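Local structure of xylulose kinase (Bifidobacterium adolescentis ATCC 15703, 3I8B) at residues Arg31-Ala35 with Glu54-Gly60; Glu156-Lys160 with Leu221-Glu225; Leu408-Arg412 with Ala444-Gly449. The protein probably phosphorylates D-xylulose to D-xylulose 5-phosphate at the expense of ATP, as a member of the FGGY family of carbohydrate kinases. Residues are numbered along the deposited sequence.

Interaction 1: Arg31-Ala35 with Glu54-Gly60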
ATOM      1  N   ARG A  31      19.015  -5.648  16.881  1.00 14.87           N
ATOM      2  CA  ARG A  31      18.044  -5.495  17.974  1.00 13.77           C
ATOM      3  C   ARG A  31      16.656  -5.228  17.396  1.00 12.47           C
ATOM      4  O   ARG A  31      16.526  -4.829  16.236  1.00 12.30           O
ATOM      5  CB  ARG A  31      18.438  -4.361  18.917  1.00 11.73           C
ATOM      6  CG  ARG A  31      19.916  -4.374  19.298  1.00 14.45           C
ATOM      7  CD  ARG A  31      20.243  -3.369  20.400  1.00 12.57           C
ATOM      8  NE  ARG A  31      20.167  -1.980  19.945  1.00 17.21           N
ATOM      9  CZ  ARG A  31      21.188  -1.281  19.441  1.00 17.36           C
ATOM     10  NH1 ARG A  31      22.396  -1.829  19.295  1.00 14.92           N
ATOM     11  NH2 ARG A  31      20.994  -0.023  19.070  1.00 14.69           N
ATOM     12  N   PHE A  32      15.624  -5.442  18.202  1.00 15.34           N
ATOM     13  CA  PHE A  32      14.238  -5.253  17.748  1.00 14.77           C
ATOM     14  C   PHE A  32      13.369  -4.782  18.899  1.00 13.08           C
ATOM     15  O   PHE A  32      13.650  -5.083  20.064  1.00 13.20           O
ATOM     16  CB  PHE A  32      13.694  -6.556  17.172  1.00 14.98           C
ATOM     17  CG  PHE A  32      12.323  -6.430  16.540  1.00 13.76           C
ATOM     18  CD1 PHE A  32      11.179  -6.769  17.252  1.00 15.28           C
ATOM     19  CD2 PHE A  32      12.190  -6.034  15.222  1.00 16.36           C
ATOM     20  CE1 PHE A  32       9.920  -6.668  16.670  1.00 16.75           C
ATOM     21  CE2 PHE A  32      10.938  -5.935  14.628  1.00 14.81           C
ATOM     22  CZ  PHE A  32       9.804  -6.255  15.354  1.00 15.02           C
ATOM     23  N   GLY A  33      12.319  -4.032  18.573  1.00 12.40           N
ATOM     24  CA  GLY A  33      11.394  -3.531  19.577  1.00 11.94           C
ATOM     25  C   GLY A  33      10.070  -3.166  18.925  1.00 15.80           C
ATOM     26  O   GLY A  33      10.017  -2.873  17.727  1.00 10.25           O
ATOM     27  N   GLN A  34       8.997  -3.181  19.710  1.00 13.30           N
ATOM     28  CA  GLN A  34       7.660  -3.029  19.148  1.00 14.13           C
ATOM     29  C   GLN A  34       6.705  -2.506  20.220  1.00 14.60           C
ATOM     30  O   GLN A  34       6.845  -2.838  21.404  1.00 13.17           O
ATOM     31  CB  GLN A  34       7.173  -4.382  18.595  1.00 14.99           C
ATOM     32  CG  GLN A  34       5.714  -4.404  18.115  1.00 25.36           C
ATOM     33  CD  GLN A  34       5.293  -5.759  17.552  1.00 25.62           C
ATOM     34  OE1 GLN A  34       4.114  -6.117  17.583  1.00 35.10           O
ATOM     35  NE2 GLN A  34       6.252  -6.509  17.027  1.00 21.40           N
ATOM     36  N   ALA A  35       5.748  -1.679  19.805  1.00 12.83           N
ATOM     37  CA  ALA A  35       4.736  -1.152  20.713  1.00 12.64           C
ATOM     38  C   ALA A  35       3.420  -0.983  19.969  1.00 12.85           C
ATOM     39  O   ALA A  35       3.417  -0.814  18.752  1.00 11.69           O
ATOM     40  CB  ALA A  35       5.182   0.171  21.300  1.00 10.74           C
ATOM     41  N   GLU A  54       8.587   4.004  22.650  1.00 12.33           N
ATOM     42  CA  GLU A  54       8.586   2.789  23.458  1.00 15.44           C
ATOM     43  C   GLU A  54       9.218   1.641  22.678  1.00 13.79           C
ATOM     44  O   GLU A  54       9.967   0.834  23.231  1.00 13.66           O
ATOM     45  CB  GLU A  54       7.153   2.433  23.889  1.00 12.78           C
ATOM     46  CG  GLU A  54       7.015   1.085  24.608  1.00 17.05           C
ATOM     47  CD  GLU A  54       5.574   0.584  24.662  1.00 27.37           C
ATOM     48  OE1 GLU A  54       4.642   1.434  24.715  1.00 27.90           O
ATOM     49  OE2 GLU A  54       5.378  -0.659  24.656  1.00 22.26           O
ATOM     50  N   ALA A  55       8.931   1.591  21.382  1.00 13.48           N
ATOM     51  CA  ALA A  55       9.499   0.587  20.488  1.00  9.98           C
ATOM     52  C   ALA A  55      11.006   0.736  20.383  1.00 12.28           C
ATOM     53  O   ALA A  55      11.739  -0.260  20.446  1.00 12.75           O
ATOM     54  CB  ALA A  55       8.869   0.689  19.097  1.00 11.08           C
ATOM     55  N   ALA A  56      11.468   1.975  20.196  1.00 12.01           N
ATOM     56  CA  ALA A  56      12.908   2.249  20.079  1.00 12.40           C
ATOM     57  C   ALA A  56      13.677   1.926  21.372  1.00 12.17           C
ATOM     58  O   ALA A  56      14.799   1.416  21.334  1.00 11.92           O
ATOM     59  CB  ALA A  56      13.143   3.707  19.674  1.00 13.37           C
ATOM     60  N   GLU A  57      13.072   2.249  22.512  1.00 12.39           N
ATOM     61  CA  GLU A  57      13.646   1.919  23.811  1.00 13.97           C
ATOM     62  C   GLU A  57      13.774   0.406  23.977  1.00 15.29           C
ATOM     63  O   GLU A  57      14.795  -0.088  24.449  1.00 12.57           O
ATOM     64  CB  GLU A  57      12.791   2.513  24.940  1.00 17.89           C
ATOM     65  CG  GLU A  57      13.058   3.989  25.196  1.00 14.97           C
ATOM     66  CD  GLU A  57      14.513   4.243  25.590  1.00 24.70           C
ATOM     67  OE1 GLU A  57      14.907   3.898  26.728  1.00 26.37           O
ATOM     68  OE2 GLU A  57      15.268   4.792  24.764  1.00 20.44           O
ATOM     69  N   GLN A  58      12.730  -0.324  23.598  1.00 10.68           N
ATOM     70  CA  GLN A  58      12.754  -1.779  23.665  1.00 15.26           C
ATOM     71  C   GLN A  58      13.845  -2.351  22.764  1.00 15.35           C
ATOM     72  O   GLN A  58      14.422  -3.399  23.062  1.00 11.98           O
ATOM     73  CB  GLN A  58      11.389  -2.384  23.300  1.00 16.52           C
ATOM     74  CG  GLN A  58      11.352  -3.898  23.524  1.00 17.01           C
ATOM     75  CD  GLN A  58       9.996  -4.521  23.274  1.00 20.53           C
ATOM     76  OE1 GLN A  58       9.386  -5.088  24.182  1.00 27.18           O
ATOM     77  NE2 GLN A  58       9.521  -4.431  22.044  1.00 14.29           N
ATOM     78  N   ALA A  59      14.121  -1.650  21.665  1.00 13.42           N
ATOM     79  CA  ALA A  59      15.171  -2.047  20.735  1.00 15.19           C
ATOM     80  C   ALA A  59      16.550  -1.567  21.198  1.00 13.26           C
ATOM     81  O   ALA A  59      17.510  -1.643  20.441  1.00 14.15           O
ATOM     82  CB  ALA A  59      14.877  -1.511  19.325  1.00 12.48           C
ATOM     83  N   GLY A  60      16.628  -1.059  22.423  1.00 13.34           N
ATOM     84  CA  GLY A  60      17.898  -0.666  23.016  1.00 16.49           C
ATOM     85  C   GLY A  60      18.410   0.700  22.586  1.00 13.38           C
ATOM     86  O   GLY A  60      19.609   0.982  22.665  1.00 12.62           O
TER
HETATM   87  O   HOH W   1       6.880  -2.628  23.881  1.00 24.99           O

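Interaction 2: Glu156-Lys160 with Leu221-Glu225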
ATOM      1  N   GLU A 156     -13.952  24.940   9.997  1.00 17.90           N
ATOM      2  CA  GLU A 156     -13.028  25.686  10.863  1.00 20.54           C
ATOM      3  C   GLU A 156     -11.647  25.038  10.912  1.00 16.92           C
ATOM      4  O   GLU A 156     -10.630  25.732  10.994  1.00 15.62           O
ATOM      5  CB  GLU A 156     -13.573  25.822  12.290  1.00 22.19           C
ATOM      6  CG  GLU A 156     -14.847  26.639  12.395  1.00 28.36           C
ATOM      7  CD  GLU A 156     -15.989  26.036  11.592  1.00 34.86           C
ATOM      8  OE1 GLU A 156     -16.225  24.799  11.693  1.00 29.99           O
ATOM      9  OE2 GLU A 156     -16.649  26.809  10.856  1.00 37.91           O
ATOM     10  N   ASN A 157     -11.633  23.709  10.877  1.00 15.49           N
ATOM     11  CA  ASN A 157     -10.395  22.925  10.862  1.00 14.03           C
ATOM     12  C   ASN A 157      -9.681  22.977   9.519  1.00 10.46           C
ATOM     13  O   ASN A 157      -8.452  23.044   9.467  1.00 12.48           O
ATOM     14  CB  ASN A 157     -10.702  21.451  11.186  1.00 12.92           C
ATOM     15  CG  ASN A 157     -10.896  21.200  12.669  1.00 15.44           C
ATOM     16  OD1 ASN A 157     -11.352  20.118  13.086  1.00 15.19           O
ATOM     17  ND2 ASN A 157     -10.528  22.181  13.477  1.00  7.64           N
ATOM     18  N   VAL A 158     -10.431  22.901   8.427  1.00 10.28           N
ATOM     19  CA  VAL A 158      -9.788  22.850   7.127  1.00 11.26           C
ATOM     20  C   VAL A 158      -9.061  24.160   6.847  1.00 13.62           C
ATOM     21  O   VAL A 158      -7.983  24.162   6.246  1.00 10.36           O
ATOM     22  CB  VAL A 158     -10.736  22.459   5.986  1.00 11.77           C
ATOM     23  CG1 VAL A 158     -11.307  23.721   5.274  1.00 13.42           C
ATOM     24  CG2 VAL A 158      -9.987  21.585   4.992  1.00  9.56           C
ATOM     25  N   LYS A 159      -9.624  25.257   7.350  1.00 14.54           N
ATOM     26  CA  LYS A 159      -9.058  26.589   7.151  1.00 11.19           C
ATOM     27  C   LYS A 159      -7.777  26.826   7.954  1.00 14.56           C
ATOM     28  O   LYS A 159      -7.033  27.762   7.656  1.00 13.96           O
ATOM     29  CB  LYS A 159     -10.088  27.672   7.493  1.00 18.40           C
ATOM     30  CG  LYS A 159     -11.225  27.804   6.473  1.00 14.64           C
ATOM     31  CD  LYS A 159     -12.196  28.905   6.902  1.00 21.16           C
ATOM     32  CE  LYS A 159     -13.504  28.837   6.118  1.00 22.26           C
ATOM     33  NZ  LYS A 159     -14.563  29.678   6.745  1.00 24.77           N
ATOM     34  N   LYS A 160      -7.516  25.995   8.964  1.00 11.80           N
ATOM     35  CA  LYS A 160      -6.273  26.117   9.756  1.00 10.26           C
ATOM     36  C   LYS A 160      -5.083  25.365   9.136  1.00 11.23           C
ATOM     37  O   LYS A 160      -3.953  25.476   9.610  1.00  9.98           O
ATOM     38  CB  LYS A 160      -6.481  25.593  11.186  1.00 12.01           C
ATOM     39  CG  LYS A 160      -7.553  26.308  12.004  1.00 14.81           C
ATOM     40  CD  LYS A 160      -7.553  25.775  13.440  1.00 19.15           C
ATOM     41  CE  LYS A 160      -8.843  26.122  14.166  1.00 28.06           C
ATOM     42  NZ  LYS A 160      -8.801  25.742  15.611  1.00 28.03           N
ATOM     43  N   LEU A 221     -11.119  22.216  -1.242  1.00 11.26           N
ATOM     44  CA  LEU A 221     -11.193  23.308  -0.271  1.00 12.13           C
ATOM     45  C   LEU A 221     -12.313  24.297  -0.615  1.00 14.09           C
ATOM     46  O   LEU A 221     -12.781  25.054   0.240  1.00 12.57           O
ATOM     47  CB  LEU A 221      -9.859  24.060  -0.203  1.00  9.90           C
ATOM     48  CG  LEU A 221      -8.683  23.279   0.397  1.00 10.60           C
ATOM     49  CD1 LEU A 221      -7.389  24.097   0.404  1.00 10.71           C
ATOM     50  CD2 LEU A 221      -9.014  22.751   1.815  1.00  8.92           C
ATOM     51  N   GLU A 222     -12.719  24.289  -1.877  1.00 12.05           N
ATOM     52  CA  GLU A 222     -13.708  25.241  -2.379  1.00 14.98           C
ATOM     53  C   GLU A 222     -14.986  25.219  -1.557  1.00 16.63           C
ATOM     54  O   GLU A 222     -15.583  26.271  -1.310  1.00 14.44           O
ATOM     55  CB  GLU A 222     -14.013  24.936  -3.850  1.00 13.37           C
ATOM     56  CG  GLU A 222     -14.902  25.928  -4.579  1.00 20.86           C
ATOM     57  CD  GLU A 222     -14.659  25.879  -6.083  1.00 27.33           C
ATOM     58  OE1 GLU A 222     -13.550  26.259  -6.532  1.00 34.82           O
ATOM     59  OE2 GLU A 222     -15.557  25.433  -6.809  1.00 29.47           O
ATOM     60  N   ALA A 223     -15.385  24.023  -1.122  1.00 13.26           N
ATOM     61  CA  ALA A 223     -16.603  23.843  -0.343  1.00 19.59           C
ATOM     62  C   ALA A 223     -16.611  24.684   0.920  1.00 19.43           C
ATOM     63  O   ALA A 223     -17.660  25.182   1.331  1.00 18.62           O
ATOM     64  CB  ALA A 223     -16.804  22.374   0.014  1.00 20.89           C
ATOM     65  N   ALA A 224     -15.449  24.830   1.550  1.00 14.35           N
ATOM     66  CA  ALA A 224     -15.376  25.592   2.790  1.00 16.68           C
ATOM     67  C   ALA A 224     -15.022  27.070   2.579  1.00 17.87           C
ATOM     68  O   ALA A 224     -15.412  27.917   3.380  1.00 19.68           O
ATOM     69  CB  ALA A 224     -14.394  24.927   3.789  1.00 15.98           C
ATOM     70  N   GLU A 225     -14.318  27.385   1.495  1.00 13.71           N
ATOM     71  CA  GLU A 225     -13.636  28.681   1.405  1.00 14.57           C
ATOM     72  C   GLU A 225     -14.036  29.601   0.238  1.00 13.97           C
ATOM     73  O   GLU A 225     -13.730  30.789   0.263  1.00 12.09           O
ATOM     74  CB  GLU A 225     -12.107  28.478   1.375  1.00 15.92           C
ATOM     75  CG  GLU A 225     -11.554  27.601   2.514  1.00 16.98           C
ATOM     76  CD  GLU A 225     -10.017  27.524   2.540  1.00 17.61           C
ATOM     77  OE1 GLU A 225      -9.344  28.527   2.239  1.00 17.02           O
ATOM     78  OE2 GLU A 225      -9.479  26.458   2.885  1.00 18.65           O
TER
HETATM   79  O   HOH W   2     -17.075  29.741   4.429  1.00 26.04           O

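Interaction 3: Leu408-Arg412 with Ala444-Gly449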
ATOM      1  N   LEU A 408      -7.752 -18.514  -6.407  1.00 20.44           N
ATOM      2  CA  LEU A 408      -6.519 -18.416  -7.193  1.00 21.17           C
ATOM      3  C   LEU A 408      -6.705 -17.738  -8.538  1.00 20.40           C
ATOM      4  O   LEU A 408      -5.837 -16.989  -8.972  1.00 20.96           O
ATOM      5  CB  LEU A 408      -5.897 -19.796  -7.404  1.00 20.26           C
ATOM      6  CG  LEU A 408      -5.080 -20.331  -6.227  1.00 24.32           C
ATOM      7  CD1 LEU A 408      -3.888 -19.431  -5.949  1.00 22.28           C
ATOM      8  CD2 LEU A 408      -5.952 -20.437  -4.999  1.00 23.01           C
ATOM      9  N   CYS A 409      -7.835 -18.012  -9.195  1.00 20.16           N
ATOM     10  CA  CYS A 409      -8.149 -17.420 -10.494  1.00 22.07           C
ATOM     11  C   CYS A 409      -8.295 -15.902 -10.446  1.00 19.90           C
ATOM     12  O   CYS A 409      -7.913 -15.214 -11.388  1.00 18.07           O
ATOM     13  CB  CYS A 409      -9.418 -18.048 -11.084  1.00 16.95           C
ATOM     14  SG  CYS A 409      -9.120 -19.652 -11.883  1.00 25.67           S
ATOM     15  N   SER A 410      -8.881 -15.393  -9.363  1.00 18.63           N
ATOM     16  CA  SER A 410      -9.005 -13.958  -9.165  1.00 15.00           C
ATOM     17  C   SER A 410      -7.615 -13.325  -9.098  1.00 17.59           C
ATOM     18  O   SER A 410      -7.364 -12.304  -9.730  1.00 17.64           O
ATOM     19  CB  SER A 410      -9.768 -13.659  -7.871  1.00 18.89           C
ATOM     20  OG  SER A 410      -9.702 -12.277  -7.557  1.00 18.38           O
ATOM     21  N   GLN A 411      -6.716 -13.936  -8.332  1.00 18.07           N
ATOM     22  CA  GLN A 411      -5.352 -13.423  -8.229  1.00 16.08           C
ATOM     23  C   GLN A 411      -4.655 -13.476  -9.597  1.00 19.15           C
ATOM     24  O   GLN A 411      -3.920 -12.557  -9.962  1.00 19.62           O
ATOM     25  CB  GLN A 411      -4.553 -14.190  -7.170  1.00 16.49           C
ATOM     26  CG  GLN A 411      -5.044 -13.986  -5.736  1.00 19.15           C
ATOM     27  CD  GLN A 411      -5.253 -12.513  -5.381  1.00 19.03           C
ATOM     28  OE1 GLN A 411      -4.502 -11.645  -5.818  1.00 20.44           O
ATOM     29  NE2 GLN A 411      -6.272 -12.235  -4.584  1.00 22.58           N
ATOM     30  N   ARG A 412      -4.900 -14.534 -10.366  1.00 20.29           N
ATOM     31  CA  ARG A 412      -4.375 -14.582 -11.726  1.00 18.17           C
ATOM     32  C   ARG A 412      -4.950 -13.450 -12.553  1.00 19.82           C
ATOM     33  O   ARG A 412      -4.225 -12.786 -13.288  1.00 18.52           O
ATOM     34  CB  ARG A 412      -4.696 -15.900 -12.417  1.00 18.17           C
ATOM     35  CG  ARG A 412      -4.585 -15.796 -13.929  1.00 18.05           C
ATOM     36  CD  ARG A 412      -3.137 -15.769 -14.397  1.00 19.96           C
ATOM     37  NE  ARG A 412      -2.739 -17.126 -14.719  1.00 28.95           N
ATOM     38  CZ  ARG A 412      -2.543 -17.579 -15.950  1.00 25.96           C
ATOM     39  NH1 ARG A 412      -2.654 -16.765 -16.986  1.00 23.41           N
ATOM     40  NH2 ARG A 412      -2.212 -18.848 -16.136  1.00 29.18           N
ATOM     41  N   ALA A 444      -1.414 -23.156  -6.542  1.00 25.08           N
ATOM     42  CA  ALA A 444      -0.969 -21.857  -7.073  1.00 27.51           C
ATOM     43  C   ALA A 444      -0.185 -21.917  -8.397  1.00 21.86           C
ATOM     44  O   ALA A 444      -0.536 -21.224  -9.356  1.00 21.01           O
ATOM     45  CB  ALA A 444      -0.190 -21.079  -6.026  1.00 21.88           C
ATOM     46  N   PRO A 445       0.867 -22.745  -8.463  1.00 22.56           N
ATOM     47  CA  PRO A 445       1.685 -22.735  -9.687  1.00 24.48           C
ATOM     48  C   PRO A 445       0.868 -23.094 -10.910  1.00 23.88           C
ATOM     49  O   PRO A 445       0.990 -22.453 -11.956  1.00 22.84           O
ATOM     50  CB  PRO A 445       2.735 -23.823  -9.427  1.00 24.18           C
ATOM     51  CG  PRO A 445       2.785 -23.959  -7.934  1.00 25.83           C
ATOM     52  CD  PRO A 445       1.369 -23.710  -7.470  1.00 25.20           C
ATOM     53  N   SER A 446       0.051 -24.133 -10.760  1.00 25.77           N
ATOM     54  CA  SER A 446      -0.851 -24.617 -11.802  1.00 29.11           C
ATOM     55  C   SER A 446      -1.719 -23.503 -12.394  1.00 26.68           C
ATOM     56  O   SER A 446      -1.741 -23.291 -13.612  1.00 23.77           O
ATOM     57  CB  SER A 446      -1.749 -25.726 -11.223  1.00 25.21           C
ATOM     58  OG  SER A 446      -2.892 -25.960 -12.018  1.00 38.00           O
ATOM     59  N   ILE A 447      -2.444 -22.797 -11.534  1.00 25.15           N
ATOM     60  CA  ILE A 447      -3.404 -21.839 -12.052  1.00 23.61           C
ATOM     61  C   ILE A 447      -2.801 -20.429 -12.260  1.00 20.68           C
ATOM     62  O   ILE A 447      -3.189 -19.721 -13.186  1.00 23.10           O
ATOM     63  CB  ILE A 447      -4.789 -21.889 -11.291  1.00 30.14           C
ATOM     64  CG1 ILE A 447      -5.081 -20.614 -10.518  1.00 24.86           C
ATOM     65  CG2 ILE A 447      -4.958 -23.177 -10.455  1.00 25.43           C
ATOM     66  CD1 ILE A 447      -5.822 -19.635 -11.362  1.00 24.49           C
ATOM     67  N   LEU A 448      -1.826 -20.039 -11.442  1.00 24.92           N
ATOM     68  CA  LEU A 448      -1.148 -18.754 -11.665  1.00 21.17           C
ATOM     69  C   LEU A 448      -0.288 -18.811 -12.927  1.00 20.71           C
ATOM     70  O   LEU A 448      -0.060 -17.799 -13.589  1.00 22.95           O
ATOM     71  CB  LEU A 448      -0.311 -18.332 -10.462  1.00 18.82           C
ATOM     72  CG  LEU A 448      -1.091 -18.054  -9.180  1.00 18.67           C
ATOM     73  CD1 LEU A 448      -0.160 -17.546  -8.103  1.00 17.05           C
ATOM     74  CD2 LEU A 448      -2.201 -17.052  -9.449  1.00 19.67           C
ATOM     75  N   GLY A 449       0.178 -20.008 -13.256  1.00 22.36           N
ATOM     76  CA  GLY A 449       0.860 -20.242 -14.518  1.00 29.08           C
ATOM     77  C   GLY A 449       2.373 -20.158 -14.464  1.00 22.57           C
ATOM     78  O   GLY A 449       3.009 -20.056 -15.507  1.00 27.54           O
TER

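Interaction 1: Arg31-Ala35 with Glu54-Gly60
A helix can come very close to a strand where small residues face each other, and the packing of Arg31-Ala35 on Glu54-Gly60 illustrates the principle. The axes of strand 31-35 and helix 54-58 approach to 5.7 Å and run roughly antiparallel, at 152°. Backbone meets backbone here. Gly33 CA makes a CA-H...O contact with Ala55 O at 3.4 Å, and Ala59 CA makes another with Phe32 O at 3.5 Å. A side chain at Gly33 would collide with Ala55 O and Ala59 N, so glycine is what permits this approach. The apolar part is correspondingly small: Ala35 CB and Ala55 CB lie 4.3 Å apart.

Strand 29-36 is the edge of the mixed five-stranded sheet in the N-terminal FGGY domain, a member of the actin-like ATPase clan, and helix 46-58 packs against it. Gly33 and Ala35 share backbone hydrogen bonds with Val19 and Cys17 of the adjoining strand 16-23, whose Val19 also touches Ala55.

Polar links lie toward the two ends of the contact. Arg31 NE donates to Ala59 O (2.7 Å), which meets the guanidinium edge near its plane; Arg31 NH2 turns to Gly61 O and forms a salt bridge with Asp64. The accepting carbonyl sits where a Schellman motif closes the helix, with Gly60 as the C-prime residue at positive phi. Toward the other end, water 1 donates to Gln34 O (2.5 Å) and Glu54 OE2 (2.6 Å), and the carboxylate carbon Glu54 CD comes within 3.4 Å of Ala35 CB.

Interaction 2: Glu156-Lys160 with Leu221-Glu225
Plain helix packing joins Glu156-Lys160 to Leu221-Glu225 in the N-terminal FGGY domain, away from the magnesium site and the predicted catalytic residues: Val158 makes the apolar side-chain contacts, and Lys159 lies alongside. Glu156 and Asn157 belong to the short helix 155-158 and do not touch the second segment; Asn157 instead packs on Ile87 and on Val150 of helix 143-153.

Val158 follows, its CA-to-CB bond directed toward the partner helix. Its closest approaches are CG2 to Leu221 CD2 at 3.5 Å and CG1 to Ala224 CB at 3.6 Å. Leu221 and Ala224 are three positions apart, so they offer neighbouring points on one face of helix 214-225, and the valine bridges them. Val158 CG1 also comes within 4.1 Å of Glu225 OE2.

Lys159 adds length to the contact. Its extended aliphatic chain runs alongside the helix end, with CG 4.0 Å from Glu225 CG and CE 3.5 Å from Ala224 O. No direct hydrogen bond joins the segments. Water 2 donates to Ala224 O at 2.7 Å and accepts only a weak bond from Lys159 NZ at 3.4 Å, a loose polar link beside the apolar contact.

Val158 CA and Leu221 CA lie 7.5 Å apart, and the two segments bury 218 Å² together. Other helices complete the packing: Val150 and Ala151 of helix 143-153 lie against Val158, whereas helix 227-236 supplies Ala230 and His233 against Leu221, and His233 also hydrogen-bonds to Val158 O.

Interaction 3: Leu408-Arg412 with Ala444-Gly449
Complementary shape governs helix packing, and Leu408-Arg412 against Ala444-Gly449 makes the point in a buried setting. The helix axes cross at -48° with a closest approach of 9.3 Å. Ile447 is the main protrusion from its side: CG1 presses to 3.3 Å from Leu408 CB, and CD1 reaches 3.3 Å from both Cys409 CA and Cys409 SG, so the side chain fills the hollow between Leu408, Cys409 and Arg412. In return, Leu408 CD1 settles 4.0 Å from Ala444 CB, where the small alanine leaves room. Leu448 CD2 sits between Leu408 O (3.7 Å), Gln411 CB (4.3 Å) and Arg412 CB (4.0 Å).

These helices, 396-420 and 438-448, belong to the C-terminal FGGY domain and pack beside its mixed sheet: Leu448 and Gln411 both touch Ile291 of strand 288-293, and Gln411 NE2 hydrogen-bonds to Thr330.

Arg412 folds round the C-terminal end of helix 438-448. Its NE and NH2 donate to Ile447 O, at 3.0 and 3.2 Å, while salt bridges reach Glu416 and Glu496. Gly449, at positive phi, leaves a hollow for the guanidinium: a CB would clash with Arg412 NH2 and, at these backbone angles, also jam against the preceding carbonyl oxygen.

Packing of secondary structure is a local solution repeated across a large fold, and here the three contacts come in series along the chain without touching. Interactions 1 and 2 both lie in the N-terminal FGGY domain yet stand 39 Å apart between centres: the first lies at the edge of the five-stranded sheet, the second in a cluster of helices. Interaction 3, in the C-terminal domain beside the seven-stranded sheet, is 39 Å from interaction 1 and 47 Å from interaction 2, centre to centre, with the latter on the opposite side of the chain's centre. Each joins elements within a separate region of this kinase, and none links the two domains.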